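Long-range contacts in tRNA threonylcarbamoyladenosine biosynthesis protein TsaE (PDB 1HTW), which binds ATP and magnesium and is required for forming the threonylcarbamoyl group on adenosine 37 of tRNAs that read codons beginning with adenine: residues 42-50 / 129-138; 50-59 / 74-83. All blocks are in the same frame, centred on the assembly; numbering follows the deposited sequence.

Interaction 1 of 2, residues 42-50 / 129-138; sequences LGAGKTTLT and VNIDYYDDAR. With MG (magnesium ion), chain D; ADP (adenosine-5'-diphosphate), chain H; ACT (acetate ion), chain G.
The guanidinium of R138 meets A44 of segment 42-50 at its edge and the nucleotide over one face. A44 O lies near its plane and takes NE at 2.6 Å, a short bond but a bent one (N-H...O 137°), with the donor above the carbonyl plane of A44. Over one face sits the adenine of ADP, C5 3.7 Å above the plane and offset toward the rim. NH2 adds a weak bond to G43 O, and NH1 turns back to its own hairpin and donates to D135 O and A137 O, so the group is held against rotation. A bend at chi2 (-72°) folds the arginine chain back to lie along the base. The Y133 ring has an acetate oxygen at its edge and A44 CB obliquely placed 4.0 Å from CD1; its OH is hydrogen-bonded to D41 OD2. Segment 42-50 carries the Walker A P-loop of a P-loop NTPase fold: amides of G43, G45, K46 and T47 ring the beta-phosphate, K46 NZ reaches ADP O2B at 2.6 Å, and T47 OG1 binds magnesium at 2.1 Å, a site E113 shares. In the type II' turn that joins the two strands, D136 O accepts from ADP N6 (2.9 Å). Beneath the loop I131 splits its branches: CG2 touches A44 O (3.4 Å), while CD1, reached through an extended chi2, lies under the G45-K46 peptide. Two residues back along the strand, V129 CG1 meets L49 CD2 of the helix at 3.8 Å.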
loop_
_atom_site.group_PDB
_atom_site.type_symbol
_atom_site.label_atom_id
_atom_site.label_comp_id
_atom_site.label_asym_id
_atom_site.label_seq_id
_atom_site.Cartn_x
_atom_site.Cartn_y
_atom_site.Cartn_z
ATOM N N LEU A 42 -0.539 -7.462 13.420
ATOM C CA LEU A 42 -1.994 -7.156 13.522
ATOM C C LEU A 42 -2.236 -5.990 14.416
ATOM O O LEU A 42 -1.754 -5.892 15.579
ATOM C CB LEU A 42 -2.675 -8.452 13.991
ATOM C CG LEU A 42 -4.198 -8.479 13.941
ATOM C CD1 LEU A 42 -4.688 -8.552 12.497
ATOM C CD2 LEU A 42 -4.710 -9.672 14.744
ATOM N N GLY A 43 -2.938 -4.968 13.942
ATOM C CA GLY A 43 -3.249 -3.749 14.662
ATOM C C GLY A 43 -2.255 -2.605 14.548
ATOM O O GLY A 43 -2.473 -1.549 15.131
ATOM N N ALA A 44 -1.151 -2.807 13.806
ATOM C CA ALA A 44 -0.133 -1.805 13.612
ATOM C C ALA A 44 -0.642 -0.562 12.875
ATOM O O ALA A 44 -0.163 0.517 13.059
ATOM C CB ALA A 44 1.073 -2.375 12.879
ATOM N N GLY A 45 -1.665 -0.793 11.979
ATOM C CA GLY A 45 -2.246 0.385 11.305
ATOM C C GLY A 45 -2.133 0.207 9.752
ATOM O O GLY A 45 -2.219 1.304 9.139
ATOM N N LYS A 46 -1.961 -0.956 9.241
ATOM C CA LYS A 46 -1.771 -1.122 7.754
ATOM C C LYS A 46 -3.051 -0.680 7.051
ATOM O O LYS A 46 -3.033 0.166 6.137
ATOM C CB LYS A 46 -1.411 -2.542 7.365
ATOM C CG LYS A 46 -0.171 -3.172 7.980
ATOM C CD LYS A 46 0.043 -4.631 7.660
ATOM C CE LYS A 46 -0.966 -5.582 8.274
ATOM N NZ LYS A 46 -0.943 -5.554 9.801
ATOM N N THR A 47 -4.193 -1.180 7.530
ATOM C CA THR A 47 -5.500 -0.737 6.991
ATOM C C THR A 47 -5.835 0.653 7.262
ATOM O O THR A 47 -6.437 1.397 6.405
ATOM C CB THR A 47 -6.550 -1.792 7.428
ATOM O OG1 THR A 47 -6.227 -3.032 6.904
ATOM C CG2 THR A 47 -7.932 -1.316 6.931
ATOM N N THR A 48 -5.466 1.296 8.413
ATOM C CA THR A 48 -5.702 2.698 8.657
ATOM C C THR A 48 -4.845 3.618 7.722
ATOM O O THR A 48 -5.368 4.607 7.265
ATOM C CB THR A 48 -5.320 3.097 10.096
ATOM O OG1 THR A 48 -6.321 2.330 10.896
ATOM C CG2 THR A 48 -5.492 4.543 10.367
ATOM N N LEU A 49 -3.637 3.127 7.478
ATOM C CA LEU A 49 -2.797 3.920 6.515
ATOM C C LEU A 49 -3.431 3.804 5.086
ATOM O O LEU A 49 -3.509 4.898 4.522
ATOM C CB LEU A 49 -1.407 3.240 6.430
ATOM C CG LEU A 49 -0.494 3.827 5.335
ATOM C CD1 LEU A 49 -0.388 5.332 5.426
ATOM C CD2 LEU A 49 0.903 3.181 5.397
ATOM N N THR A 50 -3.842 2.646 4.760
ATOM C CA THR A 50 -4.548 2.474 3.436
ATOM C C THR A 50 -5.754 3.396 3.379
ATOM O O THR A 50 -6.023 4.043 2.356
ATOM C CB THR A 50 -5.017 1.041 3.334
ATOM O OG1 THR A 50 -3.858 0.179 3.246
ATOM C CG2 THR A 50 -5.799 0.828 1.995
ATOM N N VAL A 129 6.549 -0.741 3.411
ATOM C CA VAL A 129 6.221 0.228 4.466
ATOM C C VAL A 129 6.168 -0.587 5.770
ATOM O O VAL A 129 5.242 -1.396 5.918
ATOM C CB VAL A 129 4.793 0.797 4.217
ATOM C CG1 VAL A 129 4.433 1.769 5.319
ATOM C CG2 VAL A 129 4.760 1.548 2.883
ATOM N N ASN A 130 7.164 -0.412 6.648
ATOM C CA ASN A 130 7.191 -1.289 7.851
ATOM C C ASN A 130 6.710 -0.458 9.018
ATOM O O ASN A 130 7.307 0.583 9.339
ATOM C CB ASN A 130 8.662 -1.698 8.092
ATOM C CG ASN A 130 9.191 -2.641 7.037
ATOM O OD1 ASN A 130 8.426 -3.280 6.323
ATOM N ND2 ASN A 130 10.520 -2.718 6.861
ATOM N N ILE A 131 5.575 -0.805 9.628
ATOM C CA ILE A 131 4.982 -0.010 10.654
ATOM C C ILE A 131 5.289 -0.633 12.053
ATOM O O ILE A 131 4.884 -1.764 12.249
ATOM C CB ILE A 131 3.412 -0.016 10.512
ATOM C CG1 ILE A 131 3.068 0.460 9.067
ATOM C CG2 ILE A 131 2.831 0.980 11.511
ATOM C CD1 ILE A 131 1.523 0.603 8.910
ATOM N N ASP A 132 5.839 0.147 12.940
ATOM C CA ASP A 132 6.011 -0.273 14.362
ATOM C C ASP A 132 5.080 0.571 15.200
ATOM O O ASP A 132 4.524 1.623 14.882
ATOM C CB ASP A 132 7.433 -0.078 14.844
ATOM C CG ASP A 132 7.844 -0.876 16.061
ATOM O OD1 ASP A 132 7.101 -1.756 16.562
ATOM O OD2 ASP A 132 9.023 -0.694 16.468
ATOM N N TYR A 133 4.805 0.052 16.438
ATOM C CA TYR A 133 3.782 0.759 17.229
ATOM C C TYR A 133 4.106 0.692 18.747
ATOM O O TYR A 133 4.810 -0.221 19.139
ATOM C CB TYR A 133 2.453 -0.037 17.071
ATOM C CG TYR A 133 2.566 -1.516 17.354
ATOM C CD1 TYR A 133 3.016 -2.410 16.403
ATOM C CD2 TYR A 133 2.188 -2.051 18.596
ATOM C CE1 TYR A 133 3.180 -3.747 16.635
ATOM C CE2 TYR A 133 2.330 -3.409 18.848
ATOM C CZ TYR A 133 2.789 -4.258 17.879
ATOM O OH TYR A 133 2.894 -5.615 18.089
ATOM N N TYR A 134 3.533 1.622 19.413
ATOM C CA TYR A 134 3.612 1.748 20.888
ATOM C C TYR A 134 2.408 2.553 21.347
ATOM O O TYR A 134 2.288 3.764 21.095
ATOM C CB TYR A 134 4.927 2.474 21.139
ATOM C CG TYR A 134 5.427 2.556 22.549
ATOM C CD1 TYR A 134 4.845 3.447 23.445
ATOM C CD2 TYR A 134 6.484 1.765 22.984
ATOM C CE1 TYR A 134 5.327 3.578 24.730
ATOM C CE2 TYR A 134 6.975 1.889 24.275
ATOM C CZ TYR A 134 6.387 2.789 25.136
ATOM O OH TYR A 134 6.847 2.923 26.426
ATOM N N ASP A 135 1.461 1.940 22.064
ATOM C CA ASP A 135 0.274 2.684 22.505
ATOM C C ASP A 135 -0.458 3.207 21.252
ATOM O O ASP A 135 -0.637 2.361 20.349
ATOM C CB ASP A 135 0.630 3.785 23.491
ATOM C CG ASP A 135 1.011 3.246 24.863
ATOM O OD1 ASP A 135 0.599 2.109 25.182
ATOM O OD2 ASP A 135 1.660 3.975 25.649
ATOM N N ASP A 136 -0.779 4.449 21.153
ATOM C CA ASP A 136 -1.480 4.972 19.979
ATOM C C ASP A 136 -0.513 5.725 19.051
ATOM O O ASP A 136 -0.966 6.507 18.214
ATOM C CB ASP A 136 -2.620 5.883 20.400
ATOM C CG ASP A 136 -3.800 5.111 20.983
ATOM O OD1 ASP A 136 -3.859 3.878 20.829
ATOM O OD2 ASP A 136 -4.655 5.774 21.613
ATOM N N ALA A 137 0.792 5.529 19.282
ATOM C CA ALA A 137 1.777 6.144 18.378
ATOM C C ALA A 137 2.367 5.064 17.495
ATOM O O ALA A 137 2.348 3.880 17.780
ATOM C CB ALA A 137 2.859 6.929 19.075
ATOM N N ARG A 138 2.954 5.480 16.364
ATOM C CA ARG A 138 3.575 4.579 15.433
ATOM C C ARG A 138 4.874 5.197 14.908
ATOM O O ARG A 138 5.127 6.374 15.040
ATOM C CB ARG A 138 2.644 4.278 14.186
ATOM C CG ARG A 138 1.273 3.740 14.566
ATOM C CD ARG A 138 1.214 2.353 15.075
ATOM N NE ARG A 138 -0.151 1.825 15.293
ATOM C CZ ARG A 138 -0.778 1.927 16.461
ATOM N NH1 ARG A 138 -0.172 2.480 17.519
ATOM N NH2 ARG A 138 -1.972 1.354 16.654
HETATM MG MG MG D . -5.396 -4.608 8.003
HETATM P PB ADP H . -3.721 -3.535 10.666
HETATM O O1B ADP H . -4.355 -3.470 9.272
HETATM O O2B ADP H . -2.256 -3.422 10.634
HETATM O O3B ADP H . -4.208 -4.893 11.333
HETATM P PA ADP H . -5.679 -1.556 11.477
HETATM O O1A ADP H . -6.890 -2.357 11.120
HETATM O O2A ADP H . -5.473 -0.322 10.691
HETATM O O3A ADP H . -4.377 -2.454 11.537
HETATM O "O5'" ADP H . -5.857 -1.139 13.015
HETATM C "C5'" ADP H . -5.191 -0.073 13.641
HETATM C "C4'" ADP H . -5.948 0.233 14.961
HETATM O "O4'" ADP H . -5.127 1.062 15.781
HETATM C "C3'" ADP H . -7.259 0.956 14.741
HETATM O "O3'" ADP H . -8.284 0.441 15.648
HETATM C "C2'" ADP H . -6.841 2.394 14.976
HETATM O "O2'" ADP H . -7.903 3.272 15.296
HETATM C "C1'" ADP H . -5.747 2.263 16.059
HETATM N N9 ADP H . -4.778 3.330 16.024
HETATM C C8 ADP H . -4.371 4.091 17.082
HETATM N N7 ADP H . -3.421 4.936 16.874
HETATM C C5 ADP H . -3.161 4.756 15.587
HETATM C C6 ADP H . -2.174 5.370 14.854
HETATM N N6 ADP H . -1.302 6.252 15.319
HETATM N N1 ADP H . -2.044 4.904 13.579
HETATM C C2 ADP H . -2.860 3.942 13.117
HETATM N N3 ADP H . -3.819 3.250 13.767
HETATM C C4 ADP H . -3.920 3.771 15.015
HETATM C C ACT G . 1.920 -2.079 22.571
HETATM O O ACT G . 1.450 -0.927 22.519
HETATM O OXT ACT G . 1.260 -3.094 22.249
HETATM C CH3 ACT G . 3.329 -2.261 23.105
HETATM O O HOH W 1 -4.652 -6.273 9.100
HETATM O O HOH W 2 -7.137 -4.506 9.331
HETATM O O HOH W 3 -6.681 -6.051 6.803
#

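Interaction 2 of 2, residues 50-59 / 74-83; sequences TRGMLQGIGH and YNIAGKMIYH
L54 and Y74 join the helix that follows the P-loop to the beta hairpin 71-85, whose outer strand ends the sheet; a type I' turn from I76 to K79 links its strands. From CB, L54 points toward the hairpin, and past CG its two methyls part: CD1 sits over the face of the Y74 ring, a CH-pi contact 3.7 Å from the centroid, and CD2 meets I81 CG2 at 3.6 Å, the two side chains running antiparallel alongside one another. A Schellman motif with G58 at C-prime ends the helix and leads the chain to H59, whose CG is anti to the backbone N (chi1 178°). That torsion lays the imidazole against Y74 in a T-shaped stack, planes at 88°, with the edge of the tyrosine toward the histidine face; I76 CD1 lies at the imidazole edge. I57 and I81 meet tip to tip, CD1 to CD1, at 3.5 Å, and I76 CG2 rests on I57 O. Toward the nucleotide site, H83 NE2 is hydrogen-bonded to E113 OE2, a residue that binds magnesium. The T50 methyl covers one face of that histidine ring: CG2 stands 3.6 Å from the centroid, 2° off the ring normal.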
loop_
_atom_site.group_PDB
_atom_site.type_symbol
_atom_site.label_atom_id
_atom_site.label_comp_id
_atom_site.label_asym_id
_atom_site.label_seq_id
_atom_site.Cartn_x
_atom_site.Cartn_y
_atom_site.Cartn_z
ATOM N N THR A 50 -3.842 2.646 4.760
ATOM C CA THR A 50 -4.548 2.474 3.436
ATOM C C THR A 50 -5.754 3.396 3.379
ATOM O O THR A 50 -6.023 4.043 2.356
ATOM C CB THR A 50 -5.017 1.041 3.334
ATOM O OG1 THR A 50 -3.858 0.179 3.246
ATOM C CG2 THR A 50 -5.799 0.828 1.995
ATOM N N ARG A 51 -6.520 3.455 4.453
ATOM C CA ARG A 51 -7.665 4.392 4.486
ATOM C C ARG A 51 -7.278 5.819 4.305
ATOM O O ARG A 51 -7.875 6.604 3.521
ATOM C CB ARG A 51 -8.513 4.116 5.736
ATOM C CG ARG A 51 -9.610 5.120 6.024
ATOM C CD ARG A 51 -10.366 4.686 7.334
ATOM N NE ARG A 51 -10.015 5.418 8.512
ATOM C CZ ARG A 51 -10.163 6.622 8.937
ATOM N NH1 ARG A 51 -10.697 7.627 8.222
ATOM N NH2 ARG A 51 -9.663 6.966 10.145
ATOM N N GLY A 52 -6.225 6.300 4.968
ATOM C CA GLY A 52 -5.758 7.675 4.816
ATOM C C GLY A 52 -5.306 7.860 3.283
ATOM O O GLY A 52 -5.500 8.979 2.844
ATOM N N MET A 53 -4.694 6.875 2.758
ATOM C CA MET A 53 -4.219 7.013 1.314
ATOM C C MET A 53 -5.457 7.151 0.413
ATOM O O MET A 53 -5.533 8.151 -0.320
ATOM C CB MET A 53 -3.400 5.841 0.922
ATOM C CG MET A 53 -2.030 5.605 1.642
ATOM S SD MET A 53 -1.071 4.115 1.193
ATOM C CE MET A 53 -0.468 4.627 -0.621
ATOM N N LEU A 54 -6.413 6.260 0.585
ATOM C CA LEU A 54 -7.567 6.294 -0.418
ATOM C C LEU A 54 -8.490 7.436 -0.165
ATOM O O LEU A 54 -8.968 8.147 -1.088
ATOM C CB LEU A 54 -8.296 4.958 -0.309
ATOM C CG LEU A 54 -7.570 3.678 -0.658
ATOM C CD1 LEU A 54 -8.393 2.437 -0.306
ATOM C CD2 LEU A 54 -7.316 3.626 -2.175
ATOM N N GLN A 55 -8.919 7.696 1.096
ATOM C CA GLN A 55 -9.785 8.769 1.427
ATOM C C GLN A 55 -9.092 10.094 1.260
ATOM O O GLN A 55 -9.654 11.168 0.942
ATOM C CB GLN A 55 -10.409 8.625 2.883
ATOM C CG GLN A 55 -11.289 7.373 2.909
ATOM C CD GLN A 55 -11.853 7.155 4.357
ATOM O OE1 GLN A 55 -11.264 7.729 5.251
ATOM N NE2 GLN A 55 -12.981 6.468 4.459
ATOM N N GLY A 56 -7.737 10.024 1.476
ATOM C CA GLY A 56 -6.926 11.251 1.334
ATOM C C GLY A 56 -6.917 11.770 -0.118
ATOM O O GLY A 56 -6.875 13.016 -0.230
ATOM N N ILE A 57 -6.990 10.870 -1.057
ATOM C CA ILE A 57 -7.003 11.352 -2.497
ATOM C C ILE A 57 -8.447 11.408 -2.977
ATOM O O ILE A 57 -8.671 11.602 -4.196
ATOM C CB ILE A 57 -6.144 10.460 -3.364
ATOM C CG1 ILE A 57 -6.400 8.969 -3.286
ATOM C CG2 ILE A 57 -4.645 10.722 -3.041
ATOM C CD1 ILE A 57 -5.704 8.115 -4.339
ATOM N N GLY A 58 -9.433 11.272 -2.087
ATOM C CA GLY A 58 -10.834 11.472 -2.528
ATOM C C GLY A 58 -11.814 10.358 -2.430
ATOM O O GLY A 58 -13.026 10.551 -2.780
ATOM N N HIS A 59 -11.498 9.112 -2.092
ATOM C CA HIS A 59 -12.461 8.072 -1.938
ATOM C C HIS A 59 -13.477 8.480 -0.877
ATOM O O HIS A 59 -13.067 8.903 0.201
ATOM C CB HIS A 59 -11.853 6.710 -1.616
ATOM C CG HIS A 59 -12.926 5.693 -1.417
ATOM N ND1 HIS A 59 -13.682 5.177 -2.455
ATOM C CD2 HIS A 59 -13.379 5.117 -0.274
ATOM C CE1 HIS A 59 -14.462 4.220 -1.946
ATOM N NE2 HIS A 59 -14.323 4.192 -0.646
ATOM N N TYR A 74 -10.704 -0.054 -6.197
ATOM C CA TYR A 74 -11.143 1.273 -6.103
ATOM C C TYR A 74 -10.911 2.088 -7.427
ATOM O O TYR A 74 -9.883 1.859 -8.014
ATOM C CB TYR A 74 -10.474 2.069 -4.971
ATOM C CG TYR A 74 -10.807 1.503 -3.582
ATOM C CD1 TYR A 74 -10.144 0.402 -3.116
ATOM C CD2 TYR A 74 -11.787 2.128 -2.835
ATOM C CE1 TYR A 74 -10.462 -0.113 -1.826
ATOM C CE2 TYR A 74 -12.106 1.635 -1.562
ATOM C CZ TYR A 74 -11.431 0.523 -1.111
ATOM O OH TYR A 74 -11.774 0.046 0.157
ATOM N N ASN A 75 -11.874 2.941 -7.726
ATOM C CA ASN A 75 -11.736 3.859 -8.864
ATOM C C ASN A 75 -11.801 5.265 -8.325
ATOM O O ASN A 75 -12.860 5.711 -7.828
ATOM C CB ASN A 75 -12.819 3.592 -9.927
ATOM C CG ASN A 75 -12.683 4.564 -11.102
ATOM O OD1 ASN A 75 -12.355 5.721 -10.888
ATOM N ND2 ASN A 75 -13.102 4.133 -12.287
ATOM N N ILE A 76 -10.642 5.932 -8.176
ATOM C CA ILE A 76 -10.577 7.218 -7.567
ATOM C C ILE A 76 -10.263 8.287 -8.635
ATOM O O ILE A 76 -9.117 8.389 -9.025
ATOM C CB ILE A 76 -9.508 7.326 -6.438
ATOM C CG1 ILE A 76 -9.826 6.167 -5.442
ATOM C CG2 ILE A 76 -9.754 8.649 -5.710
ATOM C CD1 ILE A 76 -11.321 6.062 -5.224
ATOM N N ALA A 77 -11.315 8.989 -9.034
ATOM C CA ALA A 77 -11.186 10.004 -10.086
ATOM C C ALA A 77 -10.498 9.371 -11.304
ATOM O O ALA A 77 -9.711 10.054 -11.949
ATOM C CB ALA A 77 -10.433 11.228 -9.626
ATOM N N GLY A 78 -10.767 8.090 -11.545
ATOM C CA GLY A 78 -10.237 7.427 -12.726
ATOM C C GLY A 78 -8.987 6.601 -12.520
ATOM O O GLY A 78 -8.677 5.763 -13.385
ATOM N N LYS A 79 -8.292 6.786 -11.396
ATOM C CA LYS A 79 -7.094 5.972 -11.094
ATOM C C LYS A 79 -7.501 4.670 -10.439
ATOM O O LYS A 79 -8.329 4.731 -9.505
ATOM C CB LYS A 79 -6.223 6.793 -10.103
ATOM C CG LYS A 79 -4.896 6.054 -9.800
ATOM C CD LYS A 79 -3.988 6.162 -11.064
ATOM C CE LYS A 79 -2.633 5.534 -10.755
ATOM N NZ LYS A 79 -1.634 5.790 -11.873
ATOM N N MET A 80 -7.043 3.547 -10.899
ATOM C CA MET A 80 -7.457 2.249 -10.332
ATOM C C MET A 80 -6.472 1.869 -9.207
ATOM O O MET A 80 -5.273 1.780 -9.420
ATOM C CB MET A 80 -7.460 1.177 -11.406
ATOM C CG MET A 80 -8.346 1.503 -12.626
ATOM S SD MET A 80 -10.147 2.033 -12.116
ATOM C CE MET A 80 -10.652 0.448 -11.257
ATOM N N ILE A 81 -7.007 1.596 -8.018
ATOM C CA ILE A 81 -6.167 1.290 -6.856
ATOM C C ILE A 81 -6.701 -0.004 -6.243
ATOM O O ILE A 81 -7.915 -0.078 -6.068
ATOM C CB ILE A 81 -6.141 2.434 -5.859
ATOM C CG1 ILE A 81 -5.536 3.682 -6.586
ATOM C CG2 ILE A 81 -5.208 2.079 -4.671
ATOM C CD1 ILE A 81 -5.800 4.974 -5.941
ATOM N N TYR A 82 -5.815 -0.922 -5.999
ATOM C CA TYR A 82 -6.218 -2.242 -5.508
ATOM C C TYR A 82 -5.652 -2.486 -4.091
ATOM O O TYR A 82 -4.496 -2.235 -3.879
ATOM C CB TYR A 82 -5.723 -3.349 -6.428
ATOM C CG TYR A 82 -6.400 -3.205 -7.784
ATOM C CD1 TYR A 82 -7.656 -3.671 -8.026
ATOM C CD2 TYR A 82 -5.717 -2.477 -8.773
ATOM C CE1 TYR A 82 -8.258 -3.487 -9.275
ATOM C CE2 TYR A 82 -6.359 -2.232 -9.994
ATOM C CZ TYR A 82 -7.598 -2.741 -10.222
ATOM O OH TYR A 82 -8.164 -2.574 -11.494
ATOM N N HIS A 83 -6.587 -2.758 -3.185
ATOM C CA HIS A 83 -6.152 -3.018 -1.775
ATOM C C HIS A 83 -6.266 -4.521 -1.599
ATOM O O HIS A 83 -7.303 -5.165 -1.827
ATOM C CB HIS A 83 -7.132 -2.281 -0.838
ATOM C CG HIS A 83 -6.814 -2.529 0.626
ATOM N ND1 HIS A 83 -7.776 -2.382 1.587
ATOM C CD2 HIS A 83 -5.656 -2.862 1.226
ATOM C CE1 HIS A 83 -7.233 -2.651 2.782
ATOM N NE2 HIS A 83 -5.936 -2.905 2.608
#

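From the N terminus, strand 3-8 and helix 11-28 precede strand 34-39, which runs into the P-loop and helix 46-56. The C-terminal half of this helix closes the short loop of interaction 2 when the chain returns as the hairpin 74-83. The longer loop of interaction 1 closes only when strands 127-134 and 137-144 come back to the helix's N-terminal end, so interaction 2 falls wholly within it. The helix is common to both, T50 shared. Interaction 1 ties it and ADP to one side of the mixed sheet, interaction 2 to the other, with strands 34-39 and 109-113 between. Their centres are about 19 Å apart, yet T47 OG1 lies 4.3 Å from H83 CE1.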